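Local coordinates for protein 2-Keto-3-deoxy-(6-phospho-)gluconate aldolase (Thermoproteus tenax, PDB 2R91) that is an aldolase of the dihydrodipicolinate synthetase family, folded as a closed barrel of eight parallel strands with helices around it, at residues S233-H236 with I237-A241; A83-A86 with E87-G90; N23-K26 with N27-K31. All blocks are in the same frame, centred on the assembly; numbering follows the deposited sequence.

How the contacts relate
All three contacts are local, each within one continuous run of residues, and none closes a long loop. They follow one another in series along the chain; none nests in or crosses another. The first is contact 3, in the closing turns of helix 18-30, between strands 15-16 and 35-38. Contact 2 ends helix 76-88, which leads from strand 67-70 to strand 93-96 of the barrel. Contact 1 comes last, where helix 217-237 gives way to helix 239-251, after the eight barrel strands in the chain. Contacts 1 and 2 lie on opposite sides of the chain's centre, their own centres about 33 Å apart; contact 3 is about 22 to 23 Å from either, centre to centre.

Contact 1. Residues S233-H236 with I237-A241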
ATOM      1  N   SER A 233       1.297  -5.059 -23.497  1.00 20.69           N
ATOM      2  CA  SER A 233       2.496  -5.697 -24.052  1.00 22.47           C
ATOM      3  C   SER A 233       3.760  -4.872 -23.747  1.00 22.46           C
ATOM      4  O   SER A 233       4.806  -5.436 -23.388  1.00 22.26           O
ATOM      5  CB  SER A 233       2.393  -5.896 -25.565  1.00 22.86           C
ATOM      6  OG  SER A 233       1.336  -6.788 -25.893  1.00 25.15           O
ATOM      7  N   ALA A 234       3.644  -3.552 -23.879  1.00 20.34           N
ATOM      8  CA  ALA A 234       4.781  -2.641 -23.663  1.00 21.33           C
ATOM      9  C   ALA A 234       5.249  -2.636 -22.211  1.00 21.31           C
ATOM     10  O   ALA A 234       6.427  -2.598 -21.930  1.00 21.03           O
ATOM     11  CB  ALA A 234       4.407  -1.219 -24.116  1.00 19.35           C
ATOM     12  N   ARG A 235       4.308  -2.687 -21.289  1.00 23.41           N
ATOM     13  CA  ARG A 235       4.634  -2.690 -19.867  1.00 26.86           C
ATOM     14  C   ARG A 235       5.446  -3.912 -19.534  1.00 26.67           C
ATOM     15  O   ARG A 235       6.258  -3.911 -18.621  1.00 25.10           O
ATOM     16  CB  ARG A 235       3.369  -2.684 -19.011  1.00 28.57           C
ATOM     17  CG  ARG A 235       2.572  -1.381 -19.018  1.00 32.58           C
ATOM     18  CD  ARG A 235       1.773  -1.359 -17.736  1.00 36.32           C
ATOM     19  NE  ARG A 235       0.628  -0.450 -17.639  1.00 40.45           N
ATOM     20  CZ  ARG A 235       0.675   0.883 -17.661  1.00 42.86           C
ATOM     21  NH1 ARG A 235       1.830   1.560 -17.887  1.00 43.78           N
ATOM     22  NH2 ARG A 235      -0.466   1.556 -17.499  1.00 43.14           N
ATOM     23  N   HIS A 236       5.214  -4.972 -20.293  1.00 28.84           N
ATOM     24  CA  HIS A 236       5.898  -6.216 -20.047  1.00 31.60           C
ATOM     25  C   HIS A 236       7.432  -6.081 -20.201  1.00 31.38           C
ATOM     26  O   HIS A 236       8.182  -6.695 -19.441  1.00 30.68           O
ATOM     27  CB  HIS A 236       5.252  -7.360 -20.888  1.00 34.99           C
ATOM     28  CG  HIS A 236       5.692  -8.719 -20.477  1.00 38.91           C
ATOM     29  ND1 HIS A 236       6.313  -9.600 -21.345  1.00 41.37           N
ATOM     30  CD2 HIS A 236       5.644  -9.342 -19.271  1.00 40.21           C
ATOM     31  CE1 HIS A 236       6.628 -10.708 -20.692  1.00 41.73           C
ATOM     32  NE2 HIS A 236       6.242 -10.573 -19.429  1.00 42.07           N
ATOM     33  N   ILE A 237       7.910  -5.251 -21.142  1.00 30.02           N
ATOM     34  CA  ILE A 237       9.372  -5.096 -21.344  1.00 27.69           C
ATOM     35  C   ILE A 237      10.014  -3.820 -20.809  1.00 26.81           C
ATOM     36  O   ILE A 237      11.199  -3.578 -21.061  1.00 27.27           O
ATOM     37  CB  ILE A 237       9.791  -5.174 -22.818  1.00 28.20           C
ATOM     38  CG1 ILE A 237       8.916  -4.231 -23.649  1.00 28.27           C
ATOM     39  CG2 ILE A 237       9.831  -6.619 -23.331  1.00 28.63           C
ATOM     40  CD1 ILE A 237       9.339  -4.182 -25.034  1.00 30.54           C
ATOM     41  N   GLY A 238       9.254  -2.987 -20.107  1.00 25.27           N
ATOM     42  CA  GLY A 238       9.803  -1.722 -19.622  1.00 21.84           C
ATOM     43  C   GLY A 238       9.110  -0.605 -20.388  1.00 21.08           C
ATOM     44  O   GLY A 238       9.567  -0.194 -21.458  1.00 21.53           O
ATOM     45  N   TYR A 239       8.008  -0.109 -19.833  1.00 17.81           N
ATOM     46  CA  TYR A 239       7.120   0.776 -20.577  1.00 17.94           C
ATOM     47  C   TYR A 239       7.843   2.020 -21.098  1.00 17.84           C
ATOM     48  O   TYR A 239       7.698   2.383 -22.258  1.00 17.69           O
ATOM     49  CB  TYR A 239       5.918   1.204 -19.730  1.00 17.30           C
ATOM     50  CG  TYR A 239       4.943   1.956 -20.598  1.00 18.84           C
ATOM     51  CD1 TYR A 239       4.210   1.279 -21.559  1.00 18.43           C
ATOM     52  CD2 TYR A 239       4.803   3.353 -20.501  1.00 18.34           C
ATOM     53  CE1 TYR A 239       3.339   1.941 -22.405  1.00 18.74           C
ATOM     54  CE2 TYR A 239       3.921   4.034 -21.334  1.00 19.84           C
ATOM     55  CZ  TYR A 239       3.193   3.311 -22.287  1.00 18.43           C
ATOM     56  OH  TYR A 239       2.335   3.943 -23.133  1.00 18.32           O
ATOM     57  N   ALA A 240       8.618   2.667 -20.232  1.00 18.21           N
ATOM     58  CA  ALA A 240       9.217   3.996 -20.569  1.00 18.70           C
ATOM     59  C   ALA A 240      10.142   3.890 -21.775  1.00 18.21           C
ATOM     60  O   ALA A 240      10.075   4.711 -22.703  1.00 19.16           O
ATOM     61  CB  ALA A 240       9.956   4.576 -19.337  1.00 18.30           C
ATOM     62  N   ALA A 241      10.951   2.831 -21.818  1.00 18.38           N
ATOM     63  CA  ALA A 241      11.761   2.538 -23.022  1.00 16.75           C
ATOM     64  C   ALA A 241      10.939   2.081 -24.232  1.00 18.28           C
ATOM     65  O   ALA A 241      11.247   2.414 -25.393  1.00 17.02           O
ATOM     66  CB  ALA A 241      12.850   1.517 -22.700  1.00 15.73           C
TER
HETATM   67  O   HOH W   1       6.970  -1.532 -17.579  1.00 22.60           O
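Tyr239 holds CG anti to its own backbone N (chi1 -172°), while Arg235 has CG anti to its carbonyl carbon and runs extended to NE; these torsions set the guanidinium over one face of the phenol ring. The pair spans Gly238, at the junction of two helices in this TIM-barrel protein: helix 217-237 stops there, and the same glycine is the N-cap of helix 239-251. Arg235 NH1 comes to 4.1 Å from Tyr239 CG near the rim of the ring, with the two planes 58° apart rather than stacked. With Arg235 CZ 5.4 Å from the Tyr239 ring centroid, the cation-pi attraction is weak at most. Beyond the ring, Tyr239 OH is hydrogen-bonded to Tyr200 and Ser196, which fixes its far end, and the guanidinium groups of Arg235 and Arg104 of the second subunit, of like charge, come close across the subunit boundary.

Ala234 adds an apolar touch, its CB 3.6 Å from Tyr239 CD1. As the first helix ends, bonds to the third residue back take over: Ile237 N donates to Ala234 O at 3.1 Å, and Gly238 N makes a weak bond of 3.5 Å to Arg235 O. Gly238 leaves helical angles with positive phi (112°), and the next helix starts from it. Ile237 packs against Trp272 and Leu273 of helix 267-276, and the His236 ring also meets Trp272. A water bridges the junction, donating to Arg235 O at 2.7 Å and accepting from Tyr239 N at 2.9 Å.

Contact 2. Residues A83-A86 with E87-G90; sequences AKYA and ESRG
Ala83 O receives the amide of Glu87, with N 3.0 Å away, in the regular pattern of an alpha helix. The Glu87 side chain leaves this turn fully extended, and its OE2 accepts from the backbone amides of Ser122 and Ile123, so that the carboxylate ties the helix to the loop before strand 125-129. One residue on, Lys84 O accepts from Ser88 N at 3.0 Å.

Tyr85 carries most of the contact. Its carbonyl oxygen takes two donors, Arg89 N at 3.0 Å and the hydroxyl Ser88 OG at 2.7 Å; the serine oxygen reaches back because it stands between its own backbone N and carbonyl carbon. Here helix 76-88, the helix of the beta-alpha-beta unit between strands 67-70 and 93-96, finishes in a Schellman motif, with Gly90 at positive phi (90°) and its N bonded to Glu87 O at 3.1 Å. The Tyr85 ring, meanwhile, is met by the folded-back side chain of Arg89. Arg89 CG, beside its backbone N, lies over one face of the ring, 4.1 Å from the Tyr85 centroid in a CH-pi contact. The bend at chi2 (-65°) then carries NE and the guanidinium past the phenol end, where NH2 of Arg89 comes to 3.5 Å from Tyr85 CE1. The guanidinium is tilted 54° to the ring, so it does not stack flat. Both polar ends converge on Asp58 of helix 50-63, whose OD1 is hydrogen-bonded to Tyr85 OH and forms a salt bridge with Arg89 NE; the shared carboxylate oxygen would help hold the two side chains together.

Ala86 lies buried on the same turn; Arg89 N, already bonded to Tyr85 O, also makes a weak hydrogen bond to Ala86 O at 3.1 Å.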
ATOM      1  N   ALA A  83      11.038  27.763 -14.876  1.00 18.05           N
ATOM      2  CA  ALA A  83       9.692  28.332 -15.104  1.00 18.28           C
ATOM      3  C   ALA A  83       9.774  29.704 -15.783  1.00 19.38           C
ATOM      4  O   ALA A  83       9.021  30.003 -16.721  1.00 17.20           O
ATOM      5  CB  ALA A  83       8.904  28.427 -13.790  1.00 18.34           C
ATOM      6  N   LYS A  84      10.703  30.549 -15.315  1.00 20.57           N
ATOM      7  CA  LYS A  84      10.862  31.872 -15.943  1.00 22.42           C
ATOM      8  C   LYS A  84      11.340  31.722 -17.386  1.00 21.44           C
ATOM      9  O   LYS A  84      10.854  32.419 -18.276  1.00 22.09           O
ATOM     10  CB  LYS A  84      11.835  32.758 -15.133  1.00 24.64           C
ATOM     11  CG  LYS A  84      11.425  33.042 -13.713  1.00 25.84           C
ATOM     12  CD  LYS A  84      12.483  33.906 -13.005  1.00 26.67           C
ATOM     13  CE  LYS A  84      12.150  34.157 -11.547  1.00 29.42           C
ATOM     14  NZ  LYS A  84      13.370  34.364 -10.584  1.00 32.16           N
ATOM     15  N   TYR A  85      12.286  30.812 -17.622  1.00 20.22           N
ATOM     16  CA  TYR A  85      12.782  30.535 -18.970  1.00 20.00           C
ATOM     17  C   TYR A  85      11.668  30.075 -19.919  1.00 20.65           C
ATOM     18  O   TYR A  85      11.532  30.580 -21.056  1.00 21.19           O
ATOM     19  CB  TYR A  85      13.880  29.466 -18.930  1.00 20.96           C
ATOM     20  CG  TYR A  85      14.587  29.269 -20.254  1.00 20.96           C
ATOM     21  CD1 TYR A  85      15.467  30.258 -20.744  1.00 21.12           C
ATOM     22  CD2 TYR A  85      14.368  28.135 -21.033  1.00 19.83           C
ATOM     23  CE1 TYR A  85      16.095  30.124 -21.949  1.00 19.84           C
ATOM     24  CE2 TYR A  85      15.018  27.975 -22.247  1.00 20.24           C
ATOM     25  CZ  TYR A  85      15.891  28.989 -22.691  1.00 21.47           C
ATOM     26  OH  TYR A  85      16.549  28.873 -23.870  1.00 21.20           O
ATOM     27  N   ALA A  86      10.875  29.104 -19.463  1.00 20.64           N
ATOM     28  CA  ALA A  86       9.754  28.591 -20.260  1.00 18.84           C
ATOM     29  C   ALA A  86       8.790  29.725 -20.621  1.00 18.63           C
ATOM     30  O   ALA A  86       8.356  29.853 -21.768  1.00 19.28           O
ATOM     31  CB  ALA A  86       9.023  27.497 -19.481  1.00 18.21           C
ATOM     32  N   GLU A  87       8.460  30.544 -19.644  1.00 19.84           N
ATOM     33  CA  GLU A  87       7.592  31.686 -19.894  1.00 22.82           C
ATOM     34  C   GLU A  87       8.163  32.622 -20.966  1.00 24.00           C
ATOM     35  O   GLU A  87       7.427  33.104 -21.838  1.00 24.15           O
ATOM     36  CB  GLU A  87       7.356  32.449 -18.606  1.00 24.94           C
ATOM     37  CG  GLU A  87       6.418  33.645 -18.807  1.00 28.12           C
ATOM     38  CD  GLU A  87       6.162  34.342 -17.499  1.00 29.95           C
ATOM     39  OE1 GLU A  87       7.122  34.860 -16.912  1.00 32.44           O
ATOM     40  OE2 GLU A  87       5.021  34.339 -17.023  1.00 31.47           O
ATOM     41  N   SER A  88       9.468  32.853 -20.930  1.00 24.05           N
ATOM     42  CA  SER A  88      10.100  33.767 -21.906  1.00 24.51           C
ATOM     43  C   SER A  88      10.102  33.153 -23.289  1.00 26.48           C
ATOM     44  O   SER A  88      10.067  33.874 -24.302  1.00 25.95           O
ATOM     45  CB  SER A  88      11.528  34.113 -21.490  1.00 25.98           C
ATOM     46  OG  SER A  88      12.423  33.035 -21.749  1.00 25.64           O
ATOM     47  N   ARG A  89      10.114  31.813 -23.340  1.00 25.37           N
ATOM     48  CA  ARG A  89      10.054  31.094 -24.615  1.00 25.40           C
ATOM     49  C   ARG A  89       8.629  30.916 -25.166  1.00 24.09           C
ATOM     50  O   ARG A  89       8.429  30.315 -26.217  1.00 24.85           O
ATOM     51  CB  ARG A  89      10.801  29.751 -24.506  1.00 26.02           C
ATOM     52  CG  ARG A  89      12.284  29.921 -24.225  1.00 28.51           C
ATOM     53  CD  ARG A  89      12.942  30.592 -25.406  1.00 29.07           C
ATOM     54  NE  ARG A  89      14.393  30.762 -25.320  1.00 30.68           N
ATOM     55  CZ  ARG A  89      15.005  31.891 -24.961  1.00 30.91           C
ATOM     56  NH1 ARG A  89      14.296  32.938 -24.590  1.00 33.01           N
ATOM     57  NH2 ARG A  89      16.323  31.966 -24.946  1.00 29.87           N
ATOM     58  N   GLY A  90       7.643  31.465 -24.477  1.00 23.67           N
ATOM     59  CA  GLY A  90       6.284  31.456 -24.979  1.00 24.69           C
ATOM     60  C   GLY A  90       5.425  30.243 -24.586  1.00 24.29           C
ATOM     61  O   GLY A  90       4.396  29.991 -25.217  1.00 21.87           O
TER

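Contact 3. Residues N23-K26 with N27-K31; sequences NHVK and NITSK
Asn27 donates its backbone N to Asn23 O at 2.9 Å, continuing the regular bonding of helix 18-30. Ile28 follows, its N donating to His24 O at 3.0 Å. With CG1 held between its backbone N and carbonyl carbon (chi1 73°), Ile28 sends CG2 against the imidazole, 3.6 Å from His24 CE1. The ring is held at both nitrogens, ND1 by Tyr253 OH and NE2 by Asn199 OD1, which fixes its rotation beside the isoleucine.

Thr29 grips a single acceptor twice: N lies 3.0 Å and OG1 2.9 Å from Val25 O, approaching from opposite faces of the carbonyl plane. The hydroxyl folds back there because chi1 is 55°. Ser30 N donates to Lys26 O at 3.2 Å, while Ser30 OG bonds Asn27 O at 2.6 Å, in the carbonyl plane and on a lone pair. Lys31 N donates to Ile28 O at 3.1 Å.

Around the barrel, this helix turns Val25 and Thr29 to Val36 of strand 35-38. Val25 also meets Ala63 of helix 50-63, as does Lys26, while Asn27 ND2, which is bonded to Tyr253 OH as well, and Lys31 NZ both reach Gln251 OE1 at the end of helix 239-251.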
ATOM      1  N   ASN A  23      10.823  16.535 -35.675  1.00 25.14           N
ATOM      2  CA  ASN A  23      10.097  15.720 -36.627  1.00 26.90           C
ATOM      3  C   ASN A  23       8.933  15.040 -35.900  1.00 25.43           C
ATOM      4  O   ASN A  23       7.794  15.071 -36.371  1.00 24.72           O
ATOM      5  CB  ASN A  23      11.017  14.655 -37.237  1.00 29.34           C
ATOM      6  CG  ASN A  23      10.272  13.674 -38.148  1.00 32.40           C
ATOM      7  OD1 ASN A  23       9.876  14.026 -39.259  1.00 32.90           O
ATOM      8  ND2 ASN A  23      10.094  12.430 -37.682  1.00 31.47           N
ATOM      9  N   HIS A  24       9.241  14.452 -34.746  1.00 23.79           N
ATOM     10  CA  HIS A  24       8.221  13.729 -33.933  1.00 21.99           C
ATOM     11  C   HIS A  24       7.111  14.679 -33.494  1.00 21.65           C
ATOM     12  O   HIS A  24       5.946  14.419 -33.702  1.00 22.04           O
ATOM     13  CB  HIS A  24       8.892  13.086 -32.708  1.00 19.67           C
ATOM     14  CG  HIS A  24       7.926  12.381 -31.785  1.00 20.91           C
ATOM     15  ND1 HIS A  24       7.105  11.357 -32.216  1.00 20.85           N
ATOM     16  CD2 HIS A  24       7.668  12.541 -30.462  1.00 19.51           C
ATOM     17  CE1 HIS A  24       6.372  10.925 -31.193  1.00 20.55           C
ATOM     18  NE2 HIS A  24       6.695  11.624 -30.120  1.00 20.28           N
ATOM     19  N   VAL A  25       7.459  15.822 -32.912  1.00 23.06           N
ATOM     20  CA  VAL A  25       6.431  16.773 -32.496  1.00 22.92           C
ATOM     21  C   VAL A  25       5.529  17.239 -33.655  1.00 24.70           C
ATOM     22  O   VAL A  25       4.301  17.339 -33.522  1.00 23.28           O
ATOM     23  CB  VAL A  25       7.040  17.983 -31.784  1.00 23.06           C
ATOM     24  CG1 VAL A  25       6.011  19.107 -31.699  1.00 22.95           C
ATOM     25  CG2 VAL A  25       7.556  17.593 -30.370  1.00 21.83           C
ATOM     26  N   LYS A  26       6.136  17.525 -34.799  1.00 26.19           N
ATOM     27  CA  LYS A  26       5.368  18.016 -35.930  1.00 29.19           C
ATOM     28  C   LYS A  26       4.444  16.923 -36.487  1.00 26.59           C
ATOM     29  O   LYS A  26       3.321  17.207 -36.902  1.00 25.30           O
ATOM     30  CB  LYS A  26       6.315  18.565 -37.002  1.00 31.79           C
ATOM     31  CG  LYS A  26       7.008  19.880 -36.541  1.00 34.56           C
ATOM     32  CD  LYS A  26       8.244  20.201 -37.424  1.00 35.63           C
ATOM     33  CE  LYS A  26       9.133  21.290 -36.797  1.00 36.86           C
ATOM     34  NZ  LYS A  26      10.458  21.364 -37.514  1.00 40.37           N
ATOM     35  N   ASN A  27       4.916  15.680 -36.490  1.00 24.58           N
ATOM     36  CA  ASN A  27       4.036  14.561 -36.858  1.00 24.31           C
ATOM     37  C   ASN A  27       2.831  14.431 -35.921  1.00 22.77           C
ATOM     38  O   ASN A  27       1.667  14.443 -36.348  1.00 21.78           O
ATOM     39  CB  ASN A  27       4.800  13.236 -36.885  1.00 24.35           C
ATOM     40  CG  ASN A  27       3.887  12.053 -37.201  1.00 25.60           C
ATOM     41  OD1 ASN A  27       3.280  12.015 -38.268  1.00 26.09           O
ATOM     42  ND2 ASN A  27       3.753  11.111 -36.261  1.00 23.55           N
ATOM     43  N   ILE A  28       3.080  14.329 -34.622  1.00 21.24           N
ATOM     44  CA  ILE A  28       1.938  14.048 -33.745  1.00 19.17           C
ATOM     45  C   ILE A  28       0.964  15.221 -33.665  1.00 20.92           C
ATOM     46  O   ILE A  28      -0.239  15.033 -33.527  1.00 19.51           O
ATOM     47  CB  ILE A  28       2.388  13.514 -32.350  1.00 18.87           C
ATOM     48  CG1 ILE A  28       2.993  14.642 -31.487  1.00 17.65           C
ATOM     49  CG2 ILE A  28       3.372  12.343 -32.543  1.00 17.32           C
ATOM     50  CD1 ILE A  28       3.641  14.137 -30.140  1.00 17.79           C
ATOM     51  N   THR A  29       1.449  16.455 -33.762  1.00 21.14           N
ATOM     52  CA  THR A  29       0.507  17.578 -33.749  1.00 22.35           C
ATOM     53  C   THR A  29      -0.300  17.611 -35.070  1.00 24.70           C
ATOM     54  O   THR A  29      -1.422  18.099 -35.096  1.00 26.73           O
ATOM     55  CB  THR A  29       1.197  18.955 -33.492  1.00 23.12           C
ATOM     56  OG1 THR A  29       2.229  19.131 -34.451  1.00 23.88           O
ATOM     57  CG2 THR A  29       1.832  19.008 -32.085  1.00 20.85           C
ATOM     58  N   SER A  30       0.252  17.074 -36.153  1.00 25.14           N
ATOM     59  CA  SER A  30      -0.530  16.948 -37.381  1.00 27.12           C
ATOM     60  C   SER A  30      -1.659  15.901 -37.276  1.00 28.06           C
ATOM     61  O   SER A  30      -2.621  15.918 -38.058  1.00 27.25           O
ATOM     62  CB  SER A  30       0.355  16.627 -38.577  1.00 27.88           C
ATOM     63  OG  SER A  30       0.648  15.237 -38.644  1.00 30.04           O
ATOM     64  N   LYS A  31      -1.526  14.990 -36.313  1.00 27.15           N
ATOM     65  CA  LYS A  31      -2.438  13.870 -36.166  1.00 27.01           C
ATOM     66  C   LYS A  31      -3.384  14.023 -34.995  1.00 27.09           C
ATOM     67  O   LYS A  31      -4.015  13.050 -34.586  1.00 28.22           O
ATOM     68  CB  LYS A  31      -1.656  12.562 -36.062  1.00 26.99           C
ATOM     69  CG  LYS A  31      -0.992  12.190 -37.376  1.00 29.14           C
ATOM     70  CD  LYS A  31      -0.431  10.796 -37.380  1.00 30.91           C
ATOM     71  CE  LYS A  31       0.290  10.526 -38.668  1.00 32.29           C
ATOM     72  NZ  LYS A  31       0.728   9.115 -38.756  1.00 34.93           N
TER